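PDB 4Q0Y: uncharacterized protein from Clostridium sporogenes, which is of unknown function but adopts a hot-dog-like, thioesterase-like fold, which on its own does not settle whether it acts on thioesters. Local coordinates for residues D60-I63 against E64-K67; V95-S98 against E99-Y103; V114-K117 against N118-N121. All coordinates share one frame; numbering follows the deposited sequence.

Interaction 1 of 3, residues D60-I63 against E64-K67; sequences DANI and ESFK. With CD (cadmium ion), chain J.
The side chain of Asn62 reaches over the short 3-10 turn that follows it, and Ser65 meets it there with both side chain and backbone. The amide carbon CG of Asn62 stands between its own backbone N and carbonyl carbon (chi1 57°), which carries OD1 forward to Ser65. There the hydroxyl OG of Ser65 donates to Asn62 OD1 at 2.7 Å, tilted some way from the plane of the amide. The N-H of Ser65 is shared: its main bond runs to Asn62 O at 3.2 Å, with a weak second one to Asn62 OD1. Asparagine suits the place as a short side chain with an acceptor.

Glu64 crosses Asn62 at about a right angle. The bend at chi2 (83°) brings Glu64 OE1 back to 3.5 Å from Asn62 CB, with the carboxylate also alongside Ile63 CG1; amide and carboxylate planes are 59° apart. One residue further, Phe66 N bonds Ile63 O at 3.1 Å, and Asn62 O lies in the plane of the Phe66 ring, at its edge, 3.3 Å from CD1. A water joins Ile63 O and Phe66 O. The ring and Ile63 both rest on Leu94 of strand 83-95.

At the outer end Asp60 OD1 binds a cadmium ion at 2.4 Å, together with two waters. The chemistry is that of a surface turn: Asn62 OD1 takes the Ser65 O-H and, weakly, its N-H, which would tend to hold the amide's rotation, while the metal engages a separate carboxylate.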
loop_
_atom_site.group_PDB
_atom_site.type_symbol
_atom_site.label_atom_id
_atom_site.label_comp_id
_atom_site.label_asym_id
_atom_site.label_seq_id
_atom_site.Cartn_x
_atom_site.Cartn_y
_atom_site.Cartn_z
ATOM N N ASP B 60 16.235 -11.462 -22.910
ATOM C CA ASP B 60 16.867 -12.790 -22.764
ATOM C C ASP B 60 16.510 -13.479 -21.444
ATOM O O ASP B 60 17.095 -14.512 -21.099
ATOM C CB ASP B 60 18.364 -12.673 -22.890
ATOM C CG ASP B 60 18.787 -12.128 -24.233
ATOM O OD1 ASP B 60 18.269 -12.599 -25.257
ATOM O OD2 ASP B 60 19.640 -11.216 -24.282
ATOM N N ALA B 61 15.537 -12.938 -20.725
ATOM C CA ALA B 61 15.093 -13.543 -19.478
ATOM C C ALA B 61 14.427 -14.844 -19.847
ATOM O O ALA B 61 13.875 -14.992 -20.947
ATOM C CB ALA B 61 14.101 -12.670 -18.755
ATOM N N ASN B 62 14.529 -15.797 -18.939
ATOM C CA ASN B 62 13.747 -17.000 -19.046
ATOM C C ASN B 62 13.195 -17.398 -17.705
ATOM O O ASN B 62 13.759 -17.137 -16.616
ATOM C CB ASN B 62 14.579 -18.133 -19.644
ATOM C CG ASN B 62 15.828 -18.399 -18.856
ATOM O OD1 ASN B 62 15.738 -18.734 -17.687
ATOM N ND2 ASN B 62 17.000 -18.246 -19.480
ATOM N N ILE B 63 12.141 -18.173 -17.841
ATOM C CA ILE B 63 11.321 -18.486 -16.695
ATOM C C ILE B 63 11.984 -19.403 -15.675
ATOM O O ILE B 63 11.716 -19.277 -14.483
ATOM C CB ILE B 63 9.944 -18.995 -17.114
ATOM C CG1 ILE B 63 10.003 -20.361 -17.826
ATOM C CG2 ILE B 63 9.282 -17.930 -17.974
ATOM C CD1 ILE B 63 8.634 -20.946 -18.084
ATOM N N GLU B 64 12.884 -20.269 -16.127
ATOM C CA GLU B 64 13.571 -21.198 -15.243
ATOM C C GLU B 64 14.471 -20.510 -14.225
ATOM O O GLU B 64 14.829 -21.122 -13.222
ATOM C CB GLU B 64 14.393 -22.212 -16.031
ATOM C CG GLU B 64 13.624 -23.120 -16.977
ATOM C CD GLU B 64 13.315 -22.531 -18.343
ATOM O OE1 GLU B 64 13.752 -21.418 -18.696
ATOM O OE2 GLU B 64 12.604 -23.202 -19.076
ATOM N N SER B 65 14.849 -19.250 -14.493
ATOM C CA SER B 65 15.694 -18.459 -13.603
ATOM C C SER B 65 14.956 -17.873 -12.396
ATOM O O SER B 65 15.585 -17.317 -11.534
ATOM C CB SER B 65 16.338 -17.306 -14.397
ATOM O OG SER B 65 17.055 -17.814 -15.528
ATOM N N PHE B 66 13.638 -18.029 -12.324
ATOM C CA PHE B 66 12.802 -17.393 -11.307
ATOM C C PHE B 66 12.011 -18.410 -10.489
ATOM O O PHE B 66 11.694 -19.498 -10.973
ATOM C CB PHE B 66 11.845 -16.424 -11.991
ATOM C CG PHE B 66 12.543 -15.269 -12.641
ATOM C CD1 PHE B 66 13.012 -15.382 -13.946
ATOM C CD2 PHE B 66 12.741 -14.075 -11.946
ATOM C CE1 PHE B 66 13.692 -14.317 -14.557
ATOM C CE2 PHE B 66 13.408 -13.008 -12.546
ATOM C CZ PHE B 66 13.904 -13.145 -13.843
ATOM N N LYS B 67 11.712 -18.052 -9.240
ATOM C CA LYS B 67 10.868 -18.876 -8.378
ATOM C C LYS B 67 9.471 -19.043 -8.966
ATOM O O LYS B 67 8.975 -20.177 -9.051
ATOM C CB LYS B 67 10.786 -18.276 -6.961
ATOM C CG LYS B 67 9.921 -18.992 -5.939
ATOM C CD LYS B 67 10.574 -20.260 -5.474
ATOM C CE LYS B 67 9.546 -21.212 -4.914
ATOM N NZ LYS B 67 10.163 -22.397 -4.265
HETATM CD CD CD J . 19.478 -11.623 -27.084
HETATM O O HOH W 1 21.427 -10.251 -26.766
HETATM O O HOH W 2 9.468 -19.873 -12.774
HETATM O O HOH W 3 17.744 -10.008 -27.492
#

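Interaction 2 of 3, residues V95-S98 against E99-Y103; sequences VGDS and EGKSY
A type I beta turn from Asp97 to Gly100 lies at the heart of the connection between strands 83-95 and 102-106, and the Asp97 side chain fills it from within. Gly100 N closes the turn on Asp97 O at 2.9 Å. A chi1 of 69° swings the carboxylate of Asp97 back over the loop, where Lys101 N reaches OD1 at 2.8 Å from above the carboxylate plane; Glu99 N adds a weak bond to the same oxygen. An aspartate suits this place because its short arm brings an acceptor to backbone N-H groups in and just after the turn. Its other oxygen, OD2, lies 4.0 Å from CE1 at the edge of the Tyr103 ring.

Between the two arms of the connection, Lys101 O accepts from Asp97 N at 3.0 Å, and Gly96 N donates to Ser102 OG at 3.1 Å. Gly96 and Gly100 both have positive phi, a backbone shape that glycine adopts easily.

The Ser102 hydroxyl is also bonded to Thr120 of helix 117-126, on which Val95 packs through Leu123. Lys101 and Tyr103 lean on Val114 of strand 112-115.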
loop_
_atom_site.group_PDB
_atom_site.type_symbol
_atom_site.label_atom_id
_atom_site.label_comp_id
_atom_site.label_asym_id
_atom_site.label_seq_id
_atom_site.Cartn_x
_atom_site.Cartn_y
_atom_site.Cartn_z
ATOM N N VAL B 95 9.285 -13.607 -10.799
ATOM C CA VAL B 95 9.479 -13.347 -9.367
ATOM C C VAL B 95 10.660 -14.140 -8.819
ATOM O O VAL B 95 10.624 -15.376 -8.826
ATOM C CB VAL B 95 8.224 -13.694 -8.525
ATOM C CG1 VAL B 95 8.430 -13.393 -7.035
ATOM C CG2 VAL B 95 6.997 -12.963 -9.042
ATOM N N GLY B 96 11.667 -13.433 -8.301
ATOM C CA GLY B 96 12.735 -14.049 -7.551
ATOM C C GLY B 96 13.783 -14.790 -8.342
ATOM O O GLY B 96 13.782 -16.030 -8.392
ATOM N N ASP B 97 14.695 -14.026 -8.938
ATOM C CA ASP B 97 15.895 -14.603 -9.558
ATOM C C ASP B 97 16.954 -14.897 -8.497
ATOM O O ASP B 97 16.713 -14.688 -7.299
ATOM C CB ASP B 97 16.405 -13.752 -10.736
ATOM C CG ASP B 97 16.991 -12.392 -10.333
ATOM O OD1 ASP B 97 17.222 -12.084 -9.140
ATOM O OD2 ASP B 97 17.258 -11.624 -11.281
ATOM N N SER B 98 18.124 -15.351 -8.939
ATOM C CA SER B 98 19.236 -15.665 -8.035
ATOM C C SER B 98 19.762 -14.444 -7.259
ATOM O O SER B 98 20.370 -14.620 -6.225
ATOM C CB SER B 98 20.379 -16.342 -8.797
ATOM O OG SER B 98 20.988 -15.443 -9.712
ATOM N N GLU B 99 19.536 -13.224 -7.766
ATOM C CA GLU B 99 19.866 -11.990 -7.035
ATOM C C GLU B 99 18.723 -11.449 -6.182
ATOM O O GLU B 99 18.872 -10.391 -5.595
ATOM C CB GLU B 99 20.325 -10.919 -8.016
ATOM C CG GLU B 99 21.527 -11.385 -8.823
ATOM C CD GLU B 99 22.249 -10.243 -9.494
ATOM O OE1 GLU B 99 21.565 -9.338 -10.003
ATOM O OE2 GLU B 99 23.493 -10.262 -9.506
ATOM N N GLY B 100 17.594 -12.163 -6.114
ATOM C CA GLY B 100 16.451 -11.736 -5.343
ATOM C C GLY B 100 15.611 -10.647 -6.019
ATOM O O GLY B 100 14.797 -10.026 -5.352
ATOM N N LYS B 101 15.823 -10.414 -7.320
ATOM C CA LYS B 101 15.076 -9.410 -8.097
ATOM C C LYS B 101 13.845 -10.007 -8.777
ATOM O O LYS B 101 13.748 -11.225 -8.980
ATOM C CB LYS B 101 15.980 -8.759 -9.171
ATOM C CG LYS B 101 17.190 -7.968 -8.647
ATOM C CD LYS B 101 16.847 -6.847 -7.676
ATOM C CE LYS B 101 18.111 -6.206 -7.105
ATOM N NZ LYS B 101 18.938 -5.533 -8.139
ATOM N N SER B 102 12.909 -9.139 -9.123
ATOM C CA SER B 102 11.731 -9.509 -9.877
ATOM C C SER B 102 11.488 -8.531 -10.998
ATOM O O SER B 102 12.008 -7.417 -10.954
ATOM C CB SER B 102 10.490 -9.571 -8.970
ATOM O OG SER B 102 10.671 -10.525 -7.943
ATOM N N TYR B 103 10.685 -8.947 -11.974
ATOM C CA TYR B 103 10.339 -8.130 -13.140
ATOM C C TYR B 103 8.841 -8.155 -13.406
ATOM O O TYR B 103 8.210 -9.198 -13.305
ATOM C CB TYR B 103 11.049 -8.619 -14.379
ATOM C CG TYR B 103 12.555 -8.561 -14.251
ATOM C CD1 TYR B 103 13.261 -9.593 -13.629
ATOM C CD2 TYR B 103 13.262 -7.472 -14.700
ATOM C CE1 TYR B 103 14.651 -9.532 -13.482
ATOM C CE2 TYR B 103 14.654 -7.399 -14.574
ATOM C CZ TYR B 103 15.336 -8.432 -13.967
ATOM O OH TYR B 103 16.706 -8.338 -13.825
#

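Interaction 3 of 3, residues V114-K117 against N118-N121; sequences VLDK and NNTN
Asp116 caps helix 117-126, accepting from Asn119 at its first turn. At this N-cap position the side chain turns forward (chi1 73°), and OD1 comes to lie over the helix end. Asn119 N meets OD1 nearly along the C-O axis at 3.1 Å, with an almost straight N-H...O angle of 171°. The side-chain nitrogen ND2 of Asn119 comes to the same oxygen in a weak, bent bond, the amide turned 36° from the carboxylate plane; ND2 has a further weak partner in Gly51 O.

The tight part lies on the inward flank. Leu115 CB sits 3.8 Å from Asn119 CB, the two side chains crossing at about a right angle, and both pack on Ile42 and Ile52, so a leucine suits the buried end of the strand. Thr120 N bonds Asp116 O at 2.9 Å, and the Thr120 hydroxyl pairs with Ser102.

Solvent takes over on the other flank. A water donates to Asp116 OD2 at 2.7 Å and accepts from Asn118 ND2, and a second water bridges OD2, weakly, to Asn118 N. Lys117 stretches away in an extended chain, while its carbonyl O takes the regular helical bond from Asn121 N at 2.9 Å.

The two carboxylate oxygens of Asp116 thus divide their work: OD1 serves the Asn119 N-H and, weakly, its side-chain amide, OD2 the hydration shell. A negative charge here would be expected to interact favourably with the helix dipole.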
loop_
_atom_site.group_PDB
_atom_site.type_symbol
_atom_site.label_atom_id
_atom_site.label_comp_id
_atom_site.label_asym_id
_atom_site.label_seq_id
_atom_site.Cartn_x
_atom_site.Cartn_y
_atom_site.Cartn_z
ATOM N N VAL B 114 12.009 -3.426 -12.885
ATOM C CA VAL B 114 12.746 -4.347 -12.035
ATOM C C VAL B 114 12.440 -3.946 -10.584
ATOM O O VAL B 114 12.365 -2.761 -10.265
ATOM C CB VAL B 114 14.278 -4.395 -12.313
ATOM C CG1 VAL B 114 14.962 -3.053 -12.120
ATOM C CG2 VAL B 114 14.965 -5.466 -11.439
ATOM N N LEU B 115 12.231 -4.943 -9.730
ATOM C CA LEU B 115 11.874 -4.750 -8.328
ATOM C C LEU B 115 12.954 -5.364 -7.435
ATOM O O LEU B 115 13.481 -6.432 -7.746
ATOM C CB LEU B 115 10.498 -5.338 -8.035
ATOM C CG LEU B 115 9.341 -4.773 -8.877
ATOM C CD1 LEU B 115 9.132 -5.554 -10.184
ATOM C CD2 LEU B 115 8.043 -4.751 -8.059
ATOM N N ASP B 116 13.274 -4.674 -6.337
ATOM C CA ASP B 116 14.314 -5.101 -5.392
ATOM C C ASP B 116 13.908 -6.268 -4.494
ATOM O O ASP B 116 12.768 -6.742 -4.561
ATOM C CB ASP B 116 14.810 -3.895 -4.567
ATOM C CG ASP B 116 13.795 -3.406 -3.514
ATOM O OD1 ASP B 116 12.619 -3.863 -3.451
ATOM O OD2 ASP B 116 14.214 -2.510 -2.743
ATOM N N LYS B 117 14.834 -6.696 -3.629
ATOM C CA LYS B 117 14.579 -7.834 -2.723
ATOM C C LYS B 117 13.341 -7.678 -1.821
ATOM O O LYS B 117 12.598 -8.635 -1.673
ATOM C CB LYS B 117 15.797 -8.162 -1.887
ATOM C CG LYS B 117 16.923 -8.743 -2.696
ATOM C CD LYS B 117 18.129 -9.043 -1.814
ATOM C CE LYS B 117 19.267 -9.574 -2.651
ATOM N NZ LYS B 117 20.531 -9.746 -1.891
ATOM N N ASN B 118 13.142 -6.487 -1.241
ATOM C CA ASN B 118 11.941 -6.178 -0.413
ATOM C C ASN B 118 10.618 -6.457 -1.148
ATOM O O ASN B 118 9.715 -7.184 -0.653
ATOM C CB ASN B 118 11.965 -4.708 0.101
ATOM C CG ASN B 118 12.964 -4.469 1.229
ATOM O OD1 ASN B 118 13.530 -5.392 1.825
ATOM N ND2 ASN B 118 13.164 -3.194 1.548
ATOM N N ASN B 119 10.523 -5.923 -2.362
ATOM C CA ASN B 119 9.366 -6.164 -3.219
ATOM C C ASN B 119 9.223 -7.610 -3.673
ATOM O O ASN B 119 8.103 -8.143 -3.734
ATOM C CB ASN B 119 9.372 -5.208 -4.415
ATOM C CG ASN B 119 8.900 -3.835 -4.009
ATOM O OD1 ASN B 119 7.751 -3.693 -3.574
ATOM N ND2 ASN B 119 9.754 -2.838 -4.129
ATOM N N THR B 120 10.338 -8.253 -3.986
ATOM C CA THR B 120 10.333 -9.677 -4.333
ATOM C C THR B 120 9.764 -10.524 -3.199
ATOM O O THR B 120 8.981 -11.435 -3.472
ATOM C CB THR B 120 11.750 -10.147 -4.723
ATOM O OG1 THR B 120 12.087 -9.519 -5.951
ATOM C CG2 THR B 120 11.843 -11.667 -4.911
ATOM N N ASN B 121 10.129 -10.209 -1.960
ATOM C CA ASN B 121 9.634 -10.939 -0.791
ATOM C C ASN B 121 8.097 -10.824 -0.692
ATOM O O ASN B 121 7.395 -11.820 -0.450
ATOM C CB ASN B 121 10.356 -10.452 0.483
ATOM C CG ASN B 121 11.857 -10.795 0.496
ATOM O OD1 ASN B 121 12.346 -11.642 -0.263
ATOM N ND2 ASN B 121 12.591 -10.125 1.362
HETATM O O HOH W 4 15.330 -4.492 -0.982
HETATM O O HOH W 5 12.617 -1.300 -0.931
#

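In the fold
The three contacts follow one another along the chain. Interactions 1 and 2 have centres about 9 Å apart and touch: Lys67 N probably bonds Gly96 O at 3.0 Å, and Phe66 CE2 packs on Asp97 CB at 3.6 Å. Interactions 2 and 3, about 7 Å apart between centres, are joined through neighbouring strands 102-106 and 112-115, where Ser102 O lies 2.8 Å from Leu115 N. A side-chain link adds to this, Ser102 OG lying 2.6 Å from Thr120 OG1. Interactions 1 and 3 do not touch, their nearest atoms being about 7 Å apart, so 95-103 links the other two. Besides the ion on Asp60, another cadmium lies near Gly96.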